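Long-range contact in uncharacterized protein (Legionella pneumophila subsp. pneumophila str. Philadelphia 1, PDB 4RXV), which is of unknown function, though its N-terminal part, the piece described here, belongs to the RavJ peptidase family and so is probably related to papain-like cysteine peptidases: residues Q8-K20 and R217-S229. Sequence-based numbering, arbitrary orientation.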
loop_
_atom_site.group_PDB
_atom_site.type_symbol
_atom_site.label_atom_id
_atom_site.label_comp_id
_atom_site.label_asym_id
_atom_site.label_seq_id
_atom_site.Cartn_x
_atom_site.Cartn_y
_atom_site.Cartn_z
ATOM N N GLN A 8 -3.722 -15.265 -6.178
ATOM C CA GLN A 8 -2.648 -15.572 -5.227
ATOM C C GLN A 8 -1.943 -14.308 -4.744
ATOM O O GLN A 8 -1.497 -14.265 -3.615
ATOM C CB GLN A 8 -1.631 -16.564 -5.800
ATOM C CG GLN A 8 -2.019 -18.042 -5.623
ATOM C CD GLN A 8 -3.336 -18.374 -6.261
ATOM O OE1 GLN A 8 -3.478 -18.322 -7.489
ATOM N NE2 GLN A 8 -4.316 -18.726 -5.440
ATOM N N ILE A 9 -1.835 -13.295 -5.603
ATOM C CA ILE A 9 -1.251 -12.019 -5.196
ATOM C C ILE A 9 -2.170 -11.382 -4.151
ATOM O O ILE A 9 -1.717 -10.899 -3.087
ATOM C CB ILE A 9 -1.033 -11.090 -6.394
ATOM C CG1 ILE A 9 -0.073 -11.739 -7.395
ATOM C CG2 ILE A 9 -0.501 -9.735 -5.918
ATOM C CD1 ILE A 9 0.098 -10.956 -8.672
ATOM N N GLN A 10 -3.467 -11.388 -4.420
ATOM C CA GLN A 10 -4.422 -10.832 -3.477
ATOM C C GLN A 10 -4.383 -11.575 -2.149
ATOM O O GLN A 10 -4.432 -10.964 -1.081
ATOM C CB GLN A 10 -5.822 -10.859 -4.081
ATOM C CG GLN A 10 -6.899 -10.269 -3.206
ATOM C CD GLN A 10 -8.210 -10.231 -3.933
ATOM O OE1 GLN A 10 -8.572 -9.236 -4.570
ATOM N NE2 GLN A 10 -8.890 -11.337 -3.922
ATOM N N GLU A 11 -4.278 -12.897 -2.200
ATOM C CA GLU A 11 -4.189 -13.683 -0.976
ATOM C C GLU A 11 -2.951 -13.303 -0.165
ATOM O O GLU A 11 -3.033 -13.157 1.046
ATOM C CB GLU A 11 -4.206 -15.174 -1.281
ATOM C CG GLU A 11 -5.586 -15.688 -1.668
ATOM C CD GLU A 11 -6.657 -15.414 -0.593
ATOM O OE1 GLU A 11 -6.329 -15.550 0.620
ATOM O OE2 GLU A 11 -7.819 -15.042 -0.953
ATOM N N ARG A 12 -1.811 -13.118 -0.831
ATOM C CA ARG A 12 -0.588 -12.709 -0.149
ATOM C C ARG A 12 -0.803 -11.352 0.555
ATOM O O ARG A 12 -0.335 -11.149 1.673
ATOM C CB ARG A 12 0.573 -12.612 -1.128
ATOM C CG ARG A 12 1.841 -12.002 -0.537
ATOM C CD ARG A 12 2.433 -12.862 0.579
ATOM N NE ARG A 12 3.604 -12.259 1.195
ATOM C CZ ARG A 12 3.565 -11.478 2.259
ATOM N NH1 ARG A 12 2.415 -11.148 2.819
ATOM N NH2 ARG A 12 4.689 -11.012 2.750
ATOM N N LEU A 13 -1.475 -10.420 -0.106
ATOM C CA LEU A 13 -1.733 -9.110 0.487
ATOM C C LEU A 13 -2.751 -9.213 1.626
ATOM O O LEU A 13 -2.626 -8.484 2.620
ATOM C CB LEU A 13 -2.215 -8.160 -0.612
ATOM C CG LEU A 13 -1.158 -7.817 -1.659
ATOM C CD1 LEU A 13 -1.791 -7.274 -2.924
ATOM C CD2 LEU A 13 -0.130 -6.808 -1.105
ATOM N N LYS A 14 -3.738 -10.094 1.505
ATOM C CA LYS A 14 -4.690 -10.316 2.589
ATOM C C LYS A 14 -3.984 -10.786 3.873
ATOM O O LYS A 14 -4.414 -10.472 4.974
ATOM C CB LYS A 14 -5.799 -11.285 2.155
ATOM C CG LYS A 14 -6.802 -10.657 1.237
ATOM C CD LYS A 14 -7.733 -11.641 0.580
ATOM C CE LYS A 14 -8.528 -12.434 1.563
ATOM N NZ LYS A 14 -9.515 -13.282 0.855
ATOM N N GLN A 15 -2.889 -11.537 3.736
ATOM C CA GLN A 15 -2.150 -12.012 4.892
ATOM C C GLN A 15 -1.633 -10.868 5.748
ATOM O O GLN A 15 -1.337 -11.086 6.918
ATOM C CB GLN A 15 -0.998 -12.917 4.475
ATOM C CG GLN A 15 -1.451 -14.234 3.892
ATOM C CD GLN A 15 -0.312 -15.064 3.383
ATOM O OE1 GLN A 15 -0.067 -15.124 2.195
ATOM N NE2 GLN A 15 0.384 -15.716 4.284
ATOM N N GLU A 16 -1.481 -9.666 5.182
ATOM C CA GLU A 16 -0.968 -8.542 5.932
ATOM C C GLU A 16 -1.993 -7.914 6.861
ATOM O O GLU A 16 -1.634 -7.099 7.696
ATOM C CB GLU A 16 -0.384 -7.486 4.979
ATOM C CG GLU A 16 0.807 -8.018 4.222
ATOM C CD GLU A 16 1.881 -8.529 5.161
ATOM O OE1 GLU A 16 2.462 -7.717 5.903
ATOM O OE2 GLU A 16 2.139 -9.744 5.174
ATOM N N GLN A 17 -3.251 -8.294 6.711
ATOM C CA GLN A 17 -4.336 -7.795 7.578
ATOM C C GLN A 17 -4.321 -6.260 7.640
ATOM O O GLN A 17 -4.353 -5.648 8.722
ATOM C CB GLN A 17 -4.266 -8.422 8.969
ATOM C CG GLN A 17 -4.463 -9.941 8.915
ATOM C CD GLN A 17 -5.852 -10.335 8.413
ATOM O OE1 GLN A 17 -6.844 -9.970 9.036
ATOM N NE2 GLN A 17 -5.924 -11.143 7.359
ATOM N N TYR A 18 -4.331 -5.633 6.474
ATOM C CA TYR A 18 -4.250 -4.171 6.391
ATOM C C TYR A 18 -5.431 -3.482 7.081
ATOM O O TYR A 18 -5.295 -2.349 7.541
ATOM C CB TYR A 18 -4.164 -3.759 4.936
ATOM C CG TYR A 18 -2.826 -4.056 4.281
ATOM C CD1 TYR A 18 -1.647 -3.613 4.841
ATOM C CD2 TYR A 18 -2.748 -4.731 3.067
ATOM C CE1 TYR A 18 -0.420 -3.823 4.225
ATOM C CE2 TYR A 18 -1.532 -4.962 2.450
ATOM C CZ TYR A 18 -0.358 -4.497 3.028
ATOM O OH TYR A 18 0.819 -4.700 2.349
ATOM N N GLN A 19 -6.576 -4.162 7.151
ATOM C CA GLN A 19 -7.730 -3.594 7.815
ATOM C C GLN A 19 -7.530 -3.377 9.310
ATOM O O GLN A 19 -8.305 -2.657 9.935
ATOM C CB GLN A 19 -8.980 -4.433 7.566
ATOM C CG GLN A 19 -9.130 -5.720 8.347
ATOM C CD GLN A 19 -8.297 -6.869 7.866
ATOM O OE1 GLN A 19 -7.450 -6.757 6.977
ATOM N NE2 GLN A 19 -8.528 -8.015 8.483
ATOM N N LYS A 20 -6.517 -3.994 9.877
ATOM C CA LYS A 20 -6.236 -3.892 11.304
ATOM C C LYS A 20 -5.279 -2.775 11.657
ATOM O O LYS A 20 -5.088 -2.478 12.830
ATOM C CB LYS A 20 -5.721 -5.241 11.851
ATOM C CG LYS A 20 -6.614 -6.424 11.562
ATOM C CD LYS A 20 -7.972 -6.354 12.155
ATOM C CE LYS A 20 -8.767 -7.596 11.777
ATOM N NZ LYS A 20 -10.153 -7.731 12.175
ATOM N N ARG A 217 17.301 -9.303 -2.756
ATOM C CA ARG A 217 16.843 -10.619 -2.355
ATOM C C ARG A 217 15.326 -10.698 -2.238
ATOM O O ARG A 217 14.675 -9.748 -1.812
ATOM C CB ARG A 217 17.437 -10.905 -0.972
ATOM C CG ARG A 217 17.669 -12.356 -0.636
ATOM C CD ARG A 217 18.689 -12.496 0.512
ATOM N NE ARG A 217 19.414 -13.767 0.479
ATOM C CZ ARG A 217 20.580 -13.969 -0.136
ATOM N NH1 ARG A 217 21.173 -12.994 -0.817
ATOM N NH2 ARG A 217 21.140 -15.172 -0.115
ATOM N N THR A 218 14.759 -11.837 -2.606
ATOM C CA THR A 218 13.360 -12.112 -2.340
ATOM C C THR A 218 13.211 -12.990 -1.092
ATOM O O THR A 218 14.183 -13.577 -0.612
ATOM C CB THR A 218 12.690 -12.791 -3.544
ATOM O OG1 THR A 218 13.361 -14.023 -3.862
ATOM C CG2 THR A 218 12.696 -11.869 -4.752
ATOM N N GLY A 219 12.000 -13.102 -0.561
ATOM C CA GLY A 219 11.778 -13.933 0.618
ATOM C C GLY A 219 12.332 -13.343 1.908
ATOM O O GLY A 219 12.538 -14.060 2.890
ATOM N N GLN A 220 12.593 -12.039 1.909
ATOM C CA GLN A 220 13.044 -11.364 3.115
ATOM C C GLN A 220 11.948 -11.205 4.153
ATOM O O GLN A 220 12.238 -11.095 5.352
ATOM C CB GLN A 220 13.594 -9.990 2.787
ATOM C CG GLN A 220 14.748 -10.030 1.852
ATOM C CD GLN A 220 15.351 -8.669 1.669
ATOM O OE1 GLN A 220 15.749 -8.020 2.631
ATOM N NE2 GLN A 220 15.386 -8.208 0.441
ATOM N N LEU A 221 10.692 -11.151 3.712
ATOM C CA LEU A 221 9.595 -10.833 4.619
ATOM C C LEU A 221 8.877 -12.089 5.103
ATOM O O LEU A 221 8.721 -13.081 4.384
ATOM C CB LEU A 221 8.560 -9.942 3.941
ATOM C CG LEU A 221 9.064 -8.617 3.385
ATOM C CD1 LEU A 221 7.993 -7.884 2.628
ATOM C CD2 LEU A 221 9.629 -7.732 4.496
ATOM N N THR A 222 8.412 -12.042 6.340
ATOM C CA THR A 222 7.493 -13.038 6.844
ATOM C C THR A 222 6.081 -12.468 6.702
ATOM O O THR A 222 5.806 -11.387 7.207
ATOM C CB THR A 222 7.813 -13.348 8.295
ATOM O OG1 THR A 222 9.168 -13.821 8.383
ATOM C CG2 THR A 222 6.869 -14.387 8.823
ATOM N N PRO A 223 5.177 -13.172 6.005
ATOM C CA PRO A 223 3.790 -12.687 5.982
ATOM C C PRO A 223 3.270 -12.451 7.391
ATOM O O PRO A 223 3.588 -13.213 8.294
ATOM C CB PRO A 223 3.033 -13.816 5.283
ATOM C CG PRO A 223 4.075 -14.461 4.402
ATOM C CD PRO A 223 5.322 -14.435 5.253
ATOM N N TYR A 224 2.485 -11.402 7.580
ATOM C CA TYR A 224 2.094 -11.027 8.931
ATOM C C TYR A 224 1.263 -12.112 9.612
ATOM O O TYR A 224 1.346 -12.302 10.824
ATOM C CB TYR A 224 1.302 -9.737 8.908
ATOM C CG TYR A 224 1.193 -9.033 10.252
ATOM C CD1 TYR A 224 2.332 -8.595 10.908
ATOM C CD2 TYR A 224 -0.044 -8.739 10.830
ATOM C CE1 TYR A 224 2.271 -7.932 12.098
ATOM C CE2 TYR A 224 -0.124 -8.053 12.048
ATOM C CZ TYR A 224 1.038 -7.642 12.663
ATOM O OH TYR A 224 0.998 -6.943 13.839
ATOM N N THR A 225 0.443 -12.796 8.828
ATOM C CA THR A 225 -0.322 -13.963 9.266
ATOM C C THR A 225 -0.248 -15.042 8.191
ATOM O O THR A 225 0.048 -14.773 7.009
ATOM C CB THR A 225 -1.804 -13.617 9.508
ATOM O OG1 THR A 225 -2.422 -13.195 8.284
ATOM C CG2 THR A 225 -1.965 -12.557 10.576
ATOM N N GLY A 226 -0.541 -16.268 8.589
ATOM C CA GLY A 226 -0.620 -17.353 7.648
ATOM C C GLY A 226 -2.060 -17.570 7.253
ATOM O O GLY A 226 -2.947 -17.581 8.103
ATOM N N THR A 227 -2.302 -17.782 5.964
ATOM C CA THR A 227 -3.658 -17.972 5.479
ATOM C C THR A 227 -4.302 -19.164 6.186
ATOM O O THR A 227 -3.695 -20.239 6.272
ATOM C CB THR A 227 -3.647 -18.276 3.981
ATOM O OG1 THR A 227 -2.902 -17.258 3.300
ATOM C CG2 THR A 227 -5.069 -18.371 3.425
ATOM N N PRO A 228 -5.542 -18.999 6.668
ATOM C CA PRO A 228 -6.240 -20.142 7.279
ATOM C C PRO A 228 -6.531 -21.250 6.282
ATOM O O PRO A 228 -6.724 -20.965 5.107
ATOM C CB PRO A 228 -7.573 -19.547 7.752
ATOM C CG PRO A 228 -7.444 -18.084 7.642
ATOM C CD PRO A 228 -6.322 -17.750 6.730
ATOM N N SER A 229 -6.627 -22.496 6.744
ATOM C CA SER A 229 -6.902 -23.610 5.837
ATOM C C SER A 229 -8.382 -23.632 5.466
ATOM O O SER A 229 -9.179 -22.849 5.994
ATOM C CB SER A 229 -6.506 -24.937 6.489
ATOM O OG SER A 229 -7.155 -25.086 7.726
HETATM O O HOH W 1 -4.535 -15.126 2.434
HETATM O O HOH W 2 5.108 -9.256 5.136
HETATM O O HOH W 3 6.709 -13.176 2.303
#
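Gln15 and Glu16, in the type I beta turn Lys14-Gln17 at the C-terminal end of the first helix of the RavJ peptidase domain, hold the irregular segment 217-229, which ends this N-terminal fragment, at Tyr224 and Thr225. Gln15 grips Thr225 with both backbone and side chain. Its carbonyl O takes the Thr225 hydroxyl (OG1 to O 2.7 Å) and, weakly, Thr225 N. In return, the chain of Gln15, extended beyond CG (chi2 175°), brings NE2 to Thr225 O at 2.9 Å, in the carbonyl plane.

Glu16 OE2 is held from opposite faces of its carboxylate: Tyr224 N donates from one (2.9 Å) and Arg12 NH1 from the other, in a nearly straight salt bridge of 2.8 Å. The bend at chi2 (-56°) folds the carboxylate back to this junction, and Asn85 binds OE1. Pro223 CG sits 3.7 Å above the centre of the Arg12 guanidinium, whose NH2 donates to two waters, one of which donates to Thr222 O and the other to Leu221 O. Arg98 and Lys87 make cation-pi contacts with the Tyr224 ring, while Leu221 packs on helix 74-84. At the other end of the contact, a water accepts from Thr227 OG1 (2.8 Å) and donates to both O and OE1 of Glu11.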